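PDB 4YV9: transcriptional regulator from Streptococcus dysgalactiae, which binds DNA as a transcriptional regulator of the Rgg family and serves as the receptor for SHP pheromones in quorum sensing. Local coordinates for the interface of chains A and B. Residues are numbered along the deposited sequence; one frame, centred on the assembly and turned at random. Chains: chain A/B, Transcriptional regulator.

Contacts 1 and 2 lie about 16 Å apart, measured between the centres of their C-alpha atoms, and both belong to the two-fold interface of chains A and B. On the chain B side they draw on the same stretch, B:Asn56 in contact 2 and B:Thr58 and B:Asp60 in contact 1. Contact 1 sits near the two-fold axis, where copies of the same residues face each other; contact 2 sets the N-terminal region of chain B against chain A helices between 72-85 and 142-151. Contact 2 suggests that one subunit's N-terminal region is positioned partly by the other's helices, provided this dimer is the biological one.

Contact 1: the interface of chains A and B. Residues chain A 59-60, 63-64, 177; chain B 58, 60, 176-177.
B:Asp60, which hides 76 Å² against chain A, lays its side chain across that of A:Asp60 at about a right angle, close to the two-fold axis of the dimer. The approach is made by carbon as well as oxygen: CB of B:Asp60 stands 3.5 Å from CA of A:Asp60, and the two carboxylate planes are turned 89° apart. The chi1 torsions of the two copies differ: CG is anti to the carbonyl carbon in A:Asp60 but lies between the backbone N and the carbonyl carbon in B:Asp60 (49°). The copies of this residue are therefore not exactly symmetric, although the interface as a whole is two-fold. That turn directs the B carboxylate toward A:Val63, whose CG2 methyl is 3.4 Å from OD1 of B:Asp60. The same OD1 accepts a hydrogen bond from the B:Thr58 hydroxyl OG1, nearly along its C-O axis, which should restrain the carboxylate's rotation. Water takes part in linking the two acids: water 1 joins the A:Asp60 carboxylate to the B:Asp60 carbonyl, and water 2 joins the A:Asp60 carbonyl to OD2 of B:Asp60, at 2.9 Å from that oxygen. A second like-with-like pair is formed by A:Asn177 and B:Asn177, from loops, which meet tip to tip with their amide planes stacked and 13° apart. CG is 3.7 Å from CG, a face-to-face contact rather than an amide-to-amide hydrogen bond. As modelled, OD1 of A:Asn177 is 3.2 Å from OD1 of B:Asn177; both can only accept, a clash that leaves the amide orientation doubtful. Beside this stack, A:Ser64 places its hydroxyl OG 3.4 Å from CB of B:Asn177.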
loop_
_atom_site.group_PDB
_atom_site.type_symbol
_atom_site.label_atom_id
_atom_site.label_comp_id
_atom_site.label_asym_id
_atom_site.label_seq_id
_atom_site.Cartn_x
_atom_site.Cartn_y
_atom_site.Cartn_z
ATOM N N ILE A 59 1.059 -6.355 12.174
ATOM C CA ILE A 59 0.544 -7.624 11.703
ATOM C C ILE A 59 0.503 -7.598 10.175
ATOM O O ILE A 59 0.712 -8.623 9.525
ATOM C CB ILE A 59 -0.831 -7.908 12.300
ATOM C CG1 ILE A 59 -1.300 -9.311 11.914
ATOM C CG2 ILE A 59 -1.833 -6.798 11.932
ATOM C CD1 ILE A 59 -0.316 -10.412 12.301
ATOM N N ASP A 60 0.271 -6.411 9.610
ATOM C CA ASP A 60 0.318 -6.224 8.160
ATOM C C ASP A 60 1.683 -6.647 7.650
ATOM O O ASP A 60 1.804 -7.432 6.716
ATOM C CB ASP A 60 0.027 -4.766 7.779
ATOM C CG ASP A 60 -1.418 -4.371 8.038
ATOM O OD1 ASP A 60 -2.250 -4.488 7.110
ATOM O OD2 ASP A 60 -1.722 -3.938 9.171
ATOM N N VAL A 63 2.399 -10.553 8.073
ATOM C CA VAL A 63 1.800 -11.329 6.989
ATOM C C VAL A 63 2.637 -11.212 5.728
ATOM O O VAL A 63 2.912 -12.212 5.065
ATOM C CB VAL A 63 0.369 -10.866 6.682
ATOM C CG1 VAL A 63 -0.152 -11.518 5.395
ATOM C CG2 VAL A 63 -0.534 -11.174 7.851
ATOM N N SER A 64 3.038 -9.981 5.412
ATOM C CA SER A 64 3.848 -9.709 4.228
ATOM C C SER A 64 5.130 -10.539 4.171
ATOM O O SER A 64 5.535 -10.960 3.093
ATOM C CB SER A 64 4.205 -8.215 4.150
ATOM O OG SER A 64 3.199 -7.477 3.479
ATOM N N ASN A 177 -2.166 0.080 6.064
ATOM C CA ASN A 177 -2.235 -0.551 4.755
ATOM C C ASN A 177 -3.424 -0.042 3.957
ATOM O O ASN A 177 -4.549 -0.479 4.148
ATOM C CB ASN A 177 -2.316 -2.070 4.900
ATOM C CG ASN A 177 -2.155 -2.786 3.578
ATOM O OD1 ASN A 177 -1.920 -2.155 2.547
ATOM N ND2 ASN A 177 -2.257 -4.111 3.602
ATOM N N THR B 58 -7.143 -12.314 5.223
ATOM C CA THR B 58 -5.867 -12.523 5.864
ATOM C C THR B 58 -5.899 -11.810 7.233
ATOM O O THR B 58 -6.667 -10.861 7.427
ATOM C CB THR B 58 -4.743 -12.023 4.972
ATOM O OG1 THR B 58 -3.526 -11.960 5.718
ATOM C CG2 THR B 58 -5.098 -10.654 4.415
ATOM N N ASP B 60 -4.201 -9.724 8.760
ATOM C CA ASP B 60 -3.980 -8.271 8.858
ATOM C C ASP B 60 -5.248 -7.492 8.499
ATOM O O ASP B 60 -5.550 -6.452 9.091
ATOM C CB ASP B 60 -2.810 -7.826 7.980
ATOM C CG ASP B 60 -2.893 -8.363 6.561
ATOM O OD1 ASP B 60 -3.117 -9.575 6.407
ATOM O OD2 ASP B 60 -2.709 -7.576 5.603
ATOM N N GLN B 176 0.989 -7.939 -2.125
ATOM C CA GLN B 176 -0.264 -7.387 -1.609
ATOM C C GLN B 176 -0.092 -6.123 -0.802
ATOM O O GLN B 176 -1.073 -5.436 -0.527
ATOM C CB GLN B 176 -1.003 -8.404 -0.730
ATOM C CG GLN B 176 -1.802 -9.408 -1.518
ATOM C CD GLN B 176 -0.924 -10.416 -2.219
ATOM O OE1 GLN B 176 0.102 -10.837 -1.684
ATOM N NE2 GLN B 176 -1.312 -10.798 -3.429
ATOM N N ASN B 177 1.138 -5.831 -0.393
ATOM C CA ASN B 177 1.393 -4.680 0.458
ATOM C C ASN B 177 2.746 -4.028 0.160
ATOM O O ASN B 177 3.791 -4.493 0.611
ATOM C CB ASN B 177 1.315 -5.094 1.930
ATOM C CG ASN B 177 1.260 -3.899 2.863
ATOM O OD1 ASN B 177 1.192 -2.753 2.410
ATOM N ND2 ASN B 177 1.280 -4.160 4.170
HETATM O O HOH W 1 -4.184 -4.323 10.207
HETATM O O HOH W 2 0.107 -7.191 4.855
#

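Contact 2: the interface of chains A and B. Residues chain A 73, 105, 133, 143-144; chain B 16, 56.
B:Asn56, which hides 74 Å² against chain A, stacks its side-chain amide over one face of the A:Tyr143 ring, the two planes only 14° apart. The amide nitrogen ND2 lies 3.3 Å above the ring plane, offset toward the rim and nearest the phenol carbon CZ, while CB of B:Asn56 rests 3.6 Å from ring atom CG. The side chain thus runs along the ring, CB near its root and ND2 near its hydroxyl end. The ring itself is held within chain A: its hydroxyl OH donates to the carboxylate oxygen OE2 of A:Glu105 from 57° out of the carboxylate plane, and A:Phe73 meets its edge. A:Tyr143 CD1 in turn sits over the centre of the A:Phe73 ring, an edge-to-face pair that braces the tyrosine at its side. Water mediates further polar contacts of B:Asn56. Its OD1 reaches OE2 of A:Glu105 through water 4 and the backbone N of A:Phe73 through water 5; its carbonyl O contacts water 3 at 2.6 Å, and that water also meets the backbone N of A:Tyr143, near the start of helix 142-151. Farther along, B:Lys16 extends to A:Glu144, the charged link of this patch. Its chain is stretched until chi4 (-136°), where the ammonium bends toward the carboxylate. NZ of B:Lys16 donates to OE2 of A:Glu144 at 2.8 Å, on that oxygen's syn lone pair, and the pair is also a salt bridge. A:Tyr133 donates its hydroxyl to the anti lone pair of that same oxygen. Two donors therefore grip this oxygen from different sides, which would fix the carboxylate's rotation; the second bond, OH of A:Tyr133 to OE2 of A:Glu144, measures 2.6 Å.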
loop_
_atom_site.group_PDB
_atom_site.type_symbol
_atom_site.label_atom_id
_atom_site.label_comp_id
_atom_site.label_asym_id
_atom_site.label_seq_id
_atom_site.Cartn_x
_atom_site.Cartn_y
_atom_site.Cartn_z
ATOM N N PHE A 73 -5.824 -17.595 -1.403
ATOM C CA PHE A 73 -6.054 -16.598 -2.422
ATOM C C PHE A 73 -4.746 -15.949 -2.879
ATOM O O PHE A 73 -4.554 -15.724 -4.078
ATOM C CB PHE A 73 -7.046 -15.531 -1.921
ATOM C CG PHE A 73 -7.533 -14.607 -3.010
ATOM C CD1 PHE A 73 -8.167 -15.119 -4.129
ATOM C CD2 PHE A 73 -7.365 -13.234 -2.906
ATOM C CE1 PHE A 73 -8.620 -14.303 -5.128
ATOM C CE2 PHE A 73 -7.823 -12.379 -3.917
ATOM C CZ PHE A 73 -8.446 -12.907 -5.031
ATOM N N GLU A 105 -12.836 -18.529 -8.125
ATOM C CA GLU A 105 -11.431 -18.450 -8.492
ATOM C C GLU A 105 -11.242 -18.810 -9.962
ATOM O O GLU A 105 -10.523 -18.112 -10.678
ATOM C CB GLU A 105 -10.584 -19.356 -7.586
ATOM C CG GLU A 105 -10.401 -18.811 -6.150
ATOM C CD GLU A 105 -11.604 -19.055 -5.234
ATOM O OE1 GLU A 105 -12.584 -19.710 -5.660
ATOM O OE2 GLU A 105 -11.559 -18.599 -4.066
ATOM N N TYR A 133 -22.721 -13.515 -5.417
ATOM C CA TYR A 133 -21.903 -13.594 -4.218
ATOM C C TYR A 133 -21.432 -12.199 -3.787
ATOM O O TYR A 133 -21.499 -11.861 -2.615
ATOM C CB TYR A 133 -20.702 -14.529 -4.429
ATOM C CG TYR A 133 -19.646 -14.340 -3.363
ATOM C CD1 TYR A 133 -19.861 -14.777 -2.057
ATOM C CD2 TYR A 133 -18.458 -13.671 -3.652
ATOM C CE1 TYR A 133 -18.904 -14.567 -1.070
ATOM C CE2 TYR A 133 -17.499 -13.456 -2.681
ATOM C CZ TYR A 133 -17.730 -13.914 -1.389
ATOM O OH TYR A 133 -16.764 -13.698 -0.436
ATOM N N TYR A 143 -10.347 -9.890 -1.207
ATOM C CA TYR A 143 -10.932 -10.927 -2.060
ATOM C C TYR A 143 -11.993 -10.410 -3.012
ATOM O O TYR A 143 -11.903 -10.600 -4.218
ATOM C CB TYR A 143 -11.557 -12.009 -1.190
ATOM C CG TYR A 143 -12.096 -13.225 -1.906
ATOM C CD1 TYR A 143 -11.251 -14.089 -2.596
ATOM C CD2 TYR A 143 -13.443 -13.555 -1.819
ATOM C CE1 TYR A 143 -11.748 -15.272 -3.189
ATOM C CE2 TYR A 143 -13.952 -14.727 -2.407
ATOM C CZ TYR A 143 -13.098 -15.569 -3.102
ATOM O OH TYR A 143 -13.618 -16.727 -3.689
ATOM N N GLU A 144 -13.016 -9.766 -2.458
ATOM C CA GLU A 144 -14.131 -9.261 -3.262
ATOM C C GLU A 144 -13.690 -8.198 -4.246
ATOM O O GLU A 144 -14.124 -8.184 -5.410
ATOM C CB GLU A 144 -15.243 -8.723 -2.353
ATOM C CG GLU A 144 -15.990 -9.831 -1.578
ATOM C CD GLU A 144 -15.231 -10.323 -0.362
ATOM O OE1 GLU A 144 -14.340 -9.607 0.165
ATOM O OE2 GLU A 144 -15.523 -11.437 0.082
ATOM N N LYS B 16 -20.465 -12.828 5.105
ATOM C CA LYS B 16 -20.227 -13.532 3.846
ATOM C C LYS B 16 -21.225 -14.659 3.607
ATOM O O LYS B 16 -21.078 -15.432 2.660
ATOM C CB LYS B 16 -18.804 -14.086 3.811
ATOM C CG LYS B 16 -17.758 -12.994 3.667
ATOM C CD LYS B 16 -16.370 -13.567 3.501
ATOM C CE LYS B 16 -15.373 -12.455 3.339
ATOM N NZ LYS B 16 -14.366 -12.663 2.264
ATOM N N ASN B 56 -11.196 -16.340 3.016
ATOM C CA ASN B 56 -10.374 -15.509 2.119
ATOM C C ASN B 56 -10.074 -14.108 2.692
ATOM O O ASN B 56 -10.093 -13.094 1.977
ATOM C CB ASN B 56 -11.036 -15.395 0.749
ATOM C CG ASN B 56 -11.101 -16.740 0.027
ATOM O OD1 ASN B 56 -10.070 -17.364 -0.221
ATOM N ND2 ASN B 56 -12.309 -17.197 -0.284
HETATM O O HOH W 3 -10.161 -10.532 1.710
HETATM O O HOH W 4 -9.202 -18.241 -2.666
HETATM O O HOH W 5 -7.559 -17.438 0.962
#